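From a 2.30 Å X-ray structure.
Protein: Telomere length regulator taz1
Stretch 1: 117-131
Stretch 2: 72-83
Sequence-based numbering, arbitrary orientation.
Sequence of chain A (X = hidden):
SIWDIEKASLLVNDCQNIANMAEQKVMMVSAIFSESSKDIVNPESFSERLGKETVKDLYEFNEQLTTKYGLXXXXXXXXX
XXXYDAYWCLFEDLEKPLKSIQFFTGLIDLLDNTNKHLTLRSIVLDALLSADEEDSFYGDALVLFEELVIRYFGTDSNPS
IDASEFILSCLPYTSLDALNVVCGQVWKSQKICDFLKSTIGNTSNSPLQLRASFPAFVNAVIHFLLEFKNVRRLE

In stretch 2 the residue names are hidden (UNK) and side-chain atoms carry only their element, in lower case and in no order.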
# COMPACT_ATOMS: atom_id res chain seq x y z
N HIS A 117 -5.99 3.72 6.28
CA HIS A 117 -5.29 2.85 5.34
C HIS A 117 -3.90 3.35 4.96
O HIS A 117 -3.59 3.52 3.78
CB HIS A 117 -6.16 2.62 4.11
CG HIS A 117 -7.56 2.20 4.44
ND1 HIS A 117 -7.85 1.00 5.06
CD2 HIS A 117 -8.75 2.81 4.24
CE1 HIS A 117 -9.16 0.90 5.23
NE2 HIS A 117 -9.73 1.99 4.74
N LEU A 118 -3.07 3.61 5.96
CA LEU A 118 -1.71 4.09 5.72
C LEU A 118 -0.94 3.17 4.80
O LEU A 118 -0.19 3.65 3.97
CB LEU A 118 -0.94 4.26 7.03
CG LEU A 118 -1.59 5.20 8.04
CD1 LEU A 118 -0.78 5.21 9.32
CD2 LEU A 118 -1.69 6.58 7.43
N THR A 119 -1.13 1.86 4.94
CA THR A 119 -0.30 0.93 4.15
C THR A 119 -0.73 0.88 2.70
O THR A 119 0.09 0.81 1.80
CB THR A 119 -0.34 -0.49 4.70
OG1 THR A 119 -0.11 -0.46 6.11
CG2 THR A 119 0.71 -1.35 4.04
N LEU A 120 -2.04 0.91 2.47
CA LEU A 120 -2.54 0.96 1.11
C LEU A 120 -2.11 2.29 0.48
O LEU A 120 -1.70 2.35 -0.68
CB LEU A 120 -4.06 0.81 1.10
CG LEU A 120 -4.46 -0.61 1.44
CD1 LEU A 120 -5.98 -0.77 1.59
CD2 LEU A 120 -3.93 -1.52 0.36
N ARG A 121 -2.17 3.37 1.27
CA ARG A 121 -1.71 4.65 0.77
C ARG A 121 -0.26 4.54 0.30
O ARG A 121 0.09 5.02 -0.79
CB ARG A 121 -1.84 5.74 1.83
CG ARG A 121 -1.90 7.11 1.22
CD ARG A 121 -1.84 8.18 2.27
NE ARG A 121 -2.83 7.94 3.29
CZ ARG A 121 -2.93 8.64 4.40
NH1 ARG A 121 -2.08 9.63 4.61
NH2 ARG A 121 -3.86 8.35 5.29
N SER A 122 0.58 3.89 1.11
CA SER A 122 1.99 3.72 0.77
C SER A 122 2.10 2.97 -0.54
O SER A 122 2.86 3.36 -1.41
CB SER A 122 2.72 2.93 1.86
OG SER A 122 2.76 3.71 3.03
N ILE A 123 1.37 1.86 -0.66
CA ILE A 123 1.52 1.02 -1.84
C ILE A 123 1.07 1.75 -3.10
O ILE A 123 1.79 1.72 -4.10
CB ILE A 123 0.78 -0.32 -1.69
CG1 ILE A 123 1.36 -1.07 -0.49
CG2 ILE A 123 0.93 -1.18 -2.94
CD1 ILE A 123 0.46 -2.17 -0.00
N VAL A 124 -0.09 2.40 -3.05
CA VAL A 124 -0.56 3.19 -4.20
C VAL A 124 0.43 4.30 -4.61
O VAL A 124 0.73 4.44 -5.78
CB VAL A 124 -1.96 3.81 -3.92
CG1 VAL A 124 -2.41 4.69 -5.10
CG2 VAL A 124 -2.98 2.73 -3.66
N LEU A 125 0.93 5.08 -3.65
CA LEU A 125 1.89 6.14 -3.95
C LEU A 125 3.17 5.55 -4.50
O LEU A 125 3.77 6.11 -5.41
CB LEU A 125 2.20 7.01 -2.72
CG LEU A 125 1.10 7.99 -2.29
CD1 LEU A 125 1.34 8.43 -0.87
CD2 LEU A 125 1.03 9.23 -3.19
N ASP A 126 3.60 4.42 -3.95
CA ASP A 126 4.83 3.78 -4.42
C ASP A 126 4.66 3.38 -5.87
O ASP A 126 5.53 3.66 -6.69
CB ASP A 126 5.17 2.56 -3.58
CG ASP A 126 6.49 1.93 -3.98
OD1 ASP A 126 7.50 2.66 -4.08
OD2 ASP A 126 6.51 0.70 -4.21
N ALA A 127 3.53 2.76 -6.19
CA ALA A 127 3.21 2.44 -7.59
C ALA A 127 3.23 3.68 -8.44
O ALA A 127 3.82 3.70 -9.52
CB ALA A 127 1.84 1.75 -7.68
N LEU A 128 2.60 4.74 -7.96
CA LEU A 128 2.58 5.98 -8.72
C LEU A 128 3.96 6.57 -8.94
O LEU A 128 4.20 7.25 -9.93
CB LEU A 128 1.68 7.02 -8.04
CG LEU A 128 0.17 6.77 -8.07
CD1 LEU A 128 -0.56 7.92 -7.38
CD2 LEU A 128 -0.32 6.62 -9.51
N LEU A 129 4.87 6.32 -8.00
CA LEU A 129 6.22 6.89 -8.08
C LEU A 129 7.10 6.03 -8.95
O LEU A 129 8.06 6.50 -9.53
CB LEU A 129 6.84 7.01 -6.68
CG LEU A 129 6.29 8.14 -5.82
CD1 LEU A 129 6.57 7.85 -4.36
CD2 LEU A 129 6.91 9.45 -6.21
N SER A 130 6.77 4.75 -9.03
CA SER A 130 7.60 3.78 -9.72
C SER A 130 7.45 3.87 -11.22
O SER A 130 8.42 3.77 -11.96
CB SER A 130 7.20 2.38 -9.29
OG SER A 130 7.60 2.16 -7.96
N ALA A 131 6.21 4.02 -11.67
CA ALA A 131 5.94 3.93 -13.09
C ALA A 131 6.58 5.05 -13.91
O ALA A 131 6.22 6.22 -13.78
CB ALA A 131 4.44 3.89 -13.34
N UNK A 72 9.75 0.47 8.48
CA UNK A 72 9.26 1.55 9.32
C UNK A 72 7.98 2.15 8.75
O UNK A 72 7.16 2.68 9.51
o UNK A 72 10.78 6.05 10.81
c UNK A 72 10.98 5.01 10.14
c UNK A 72 10.32 2.66 9.36
c UNK A 72 10.02 3.82 10.33
o UNK A 72 11.92 4.92 9.32
N UNK A 73 7.84 2.11 7.42
CA UNK A 73 6.64 2.61 6.75
C UNK A 73 5.70 1.49 6.33
O UNK A 73 4.90 1.63 5.41
c UNK A 73 6.80 5.91 6.41
c UNK A 73 8.96 4.93 6.38
c UNK A 73 8.69 7.14 7.18
c UNK A 73 7.60 4.84 6.10
c UNK A 73 7.01 3.58 5.60
c UNK A 73 9.50 6.07 6.91
c UNK A 73 7.34 7.06 6.93
N UNK A 74 5.87 0.35 7.01
CA UNK A 74 4.85 -0.70 7.10
C UNK A 74 4.83 -1.66 5.94
O UNK A 74 4.10 -2.66 5.97
n UNK A 74 1.28 1.71 9.36
n UNK A 74 -0.80 1.02 10.04
c UNK A 74 0.11 1.17 9.09
c UNK A 74 2.33 1.89 8.38
c UNK A 74 3.37 0.77 8.53
c UNK A 74 3.46 -0.10 7.30
n UNK A 74 -0.15 0.81 7.84
N UNK A 75 5.60 -1.37 4.91
CA UNK A 75 5.55 -2.17 3.70
C UNK A 75 6.81 -1.92 2.88
O UNK A 75 7.73 -1.22 3.33
c UNK A 75 4.44 -0.38 2.41
c UNK A 75 4.31 -1.80 2.87
o UNK A 75 4.23 -2.64 1.71
N UNK A 76 6.85 -2.49 1.69
CA UNK A 76 8.03 -2.45 0.85
C UNK A 76 7.91 -1.35 -0.19
O UNK A 76 6.86 -1.19 -0.80
c UNK A 76 9.31 -3.66 -0.91
c UNK A 76 8.29 -4.93 1.02
c UNK A 76 8.15 -3.75 0.07
c UNK A 76 9.52 -4.86 1.89
N UNK A 77 9.00 -0.63 -0.43
CA UNK A 77 8.98 0.45 -1.39
C UNK A 77 9.85 0.22 -2.59
O UNK A 77 11.08 0.37 -2.52
c UNK A 77 8.23 1.74 1.53
c UNK A 77 7.22 2.12 2.39
c UNK A 77 7.21 3.00 -0.23
c UNK A 77 6.19 2.95 1.94
c UNK A 77 9.32 1.76 -0.70
c UNK A 77 6.19 3.39 0.61
c UNK A 77 8.25 2.19 0.23
N UNK A 78 9.21 -0.14 -3.70
CA UNK A 78 9.93 -0.45 -4.91
C UNK A 78 10.60 0.78 -5.50
O UNK A 78 11.68 0.68 -6.10
c UNK A 78 9.22 -4.88 -5.21
c UNK A 78 8.00 -5.12 -4.64
c UNK A 78 8.65 -2.56 -5.48
c UNK A 78 7.43 -2.82 -4.89
c UNK A 78 9.55 -3.61 -5.63
c UNK A 78 9.02 -1.17 -5.92
c UNK A 78 7.10 -4.09 -4.47
N UNK A 79 10.00 1.94 -5.31
CA UNK A 79 10.68 3.16 -5.75
C UNK A 79 11.98 3.35 -4.98
O UNK A 79 12.96 3.81 -5.53
o UNK A 79 9.46 4.61 -4.22
c UNK A 79 9.79 4.39 -5.58
N UNK A 80 11.98 3.01 -3.70
CA UNK A 80 13.15 3.20 -2.87
C UNK A 80 14.25 2.21 -3.27
O UNK A 80 15.38 2.59 -3.51
c UNK A 80 12.76 3.01 -1.41
c UNK A 80 15.78 2.52 0.83
c UNK A 80 15.81 3.71 1.50
c UNK A 80 14.78 2.29 -0.11
c UNK A 80 13.85 3.26 -0.40
o UNK A 80 16.77 3.93 2.45
c UNK A 80 13.90 4.45 0.30
c UNK A 80 14.86 4.69 1.25
N UNK A 81 13.88 0.94 -3.35
CA UNK A 81 14.77 -0.13 -3.78
C UNK A 81 15.36 0.12 -5.16
O UNK A 81 16.53 -0.17 -5.39
c UNK A 81 12.87 -3.14 -2.29
c UNK A 81 14.03 -1.46 -3.79
c UNK A 81 13.63 -1.85 -2.37
c UNK A 81 14.89 -2.53 -4.42
N UNK A 82 14.58 0.67 -6.08
CA UNK A 82 15.12 0.95 -7.41
C UNK A 82 16.07 2.13 -7.38
O UNK A 82 17.06 2.17 -8.12
c UNK A 82 13.39 1.99 -10.76
c UNK A 82 14.00 1.22 -8.42
n UNK A 82 11.20 3.19 -9.51
c UNK A 82 11.14 1.90 -9.79
c UNK A 82 14.52 1.61 -9.81
n UNK A 82 12.16 1.30 -10.39
n UNK A 82 10.07 1.20 -9.47
N UNK A 83 15.77 3.10 -6.52
CA UNK A 83 16.57 4.32 -6.41
C UNK A 83 17.97 4.14 -5.81
O UNK A 83 18.93 4.68 -6.34
n UNK A 83 17.66 9.50 -7.60
c UNK A 83 16.65 6.62 -5.34
c UNK A 83 17.82 8.57 -6.44
c UNK A 83 16.95 7.34 -6.65
c UNK A 83 15.82 5.39 -5.62
O HOH W 1 2.53 3.37 5.69

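Position 72 carries three carbons in a row, the third bearing two oxygens: a carboxylate on a two-carbon arm, exposed and clear of stretch 1. This is E72.

Position 73 has one carbon and a ring of six carbons without a heteroatom. The ring leads away from stretch 1; the backbone does the work, since a water donates hydrogen bonds to both the backbone O of 73 (3.0 Å) and S122 OG (2.7 Å). This is F73.

Position 74 shows three carbons, a nitrogen, then a carbon with two more nitrogens, a guanidinium. L118 CB lies over one face of that group. Its approach to T119 is too short to be real, so the model supports no bond there. The residue is R74.

At position 75 a single carbon forks into one oxygen and one carbon. Its CB sits 3.8 Å from T119 CG2, and the carbon branch packs against S122 CB, a small side chain fitted against the helix. This is T75, with CG2 3.8 Å from S122 CB.

Position 76 has four carbons, forked at the first, with one arm two carbons long, whose end leads away: I76.

Position 77 is again one carbon plus a six-carbon ring. The ring comes nearer than its CA-to-CB bond suggests, reaching S122 CB, and its edge meets D126 OD1. This is F77, with CZ 3.5 Å from S122 CB.

Position 78 repeats that pattern; its ring leads away, but its backbone N donates to D126 OD2 at 2.9 Å. It is F78.

Position 79 has one carbon and one oxygen. Two donors converge on one acceptor: the backbone N of 79 reaches D126 OD1 at 2.9 Å, and the side-chain oxygen reaches the same OD1. This is S79, whose OG lies 2.8 Å from D126 OD1.

Position 80 has one carbon and then a six-carbon ring bearing an oxygen, and does not touch stretch 1: Y80. Position 81, a forked four-carbon chain with one two-carbon arm, does not touch it either: I81.

Position 82 has three carbons, a nitrogen and a carbon with two further nitrogens. S130 O lies over one face of this guanidinium, and a terminal nitrogen comes near S130 OG. This is R82, with NH2 3.1 Å from S130 OG.

Position 83, four carbons in a row ending in nitrogen, is out of reach: K83.

The rule to read here is a carboxylate placed at a helix start. F77 holds the N-cap position, and the buried D126, on the neighbouring helix, accepts from the two backbone NH groups that follow, where no preceding helical turn supplies carbonyls. Around this polar centre, T75 and F77 pack against S122, while S130 OG donates back to D126 O at 2.9 Å within its own helix.

Stretch 2 72-83: EFRTIFFSYIRK
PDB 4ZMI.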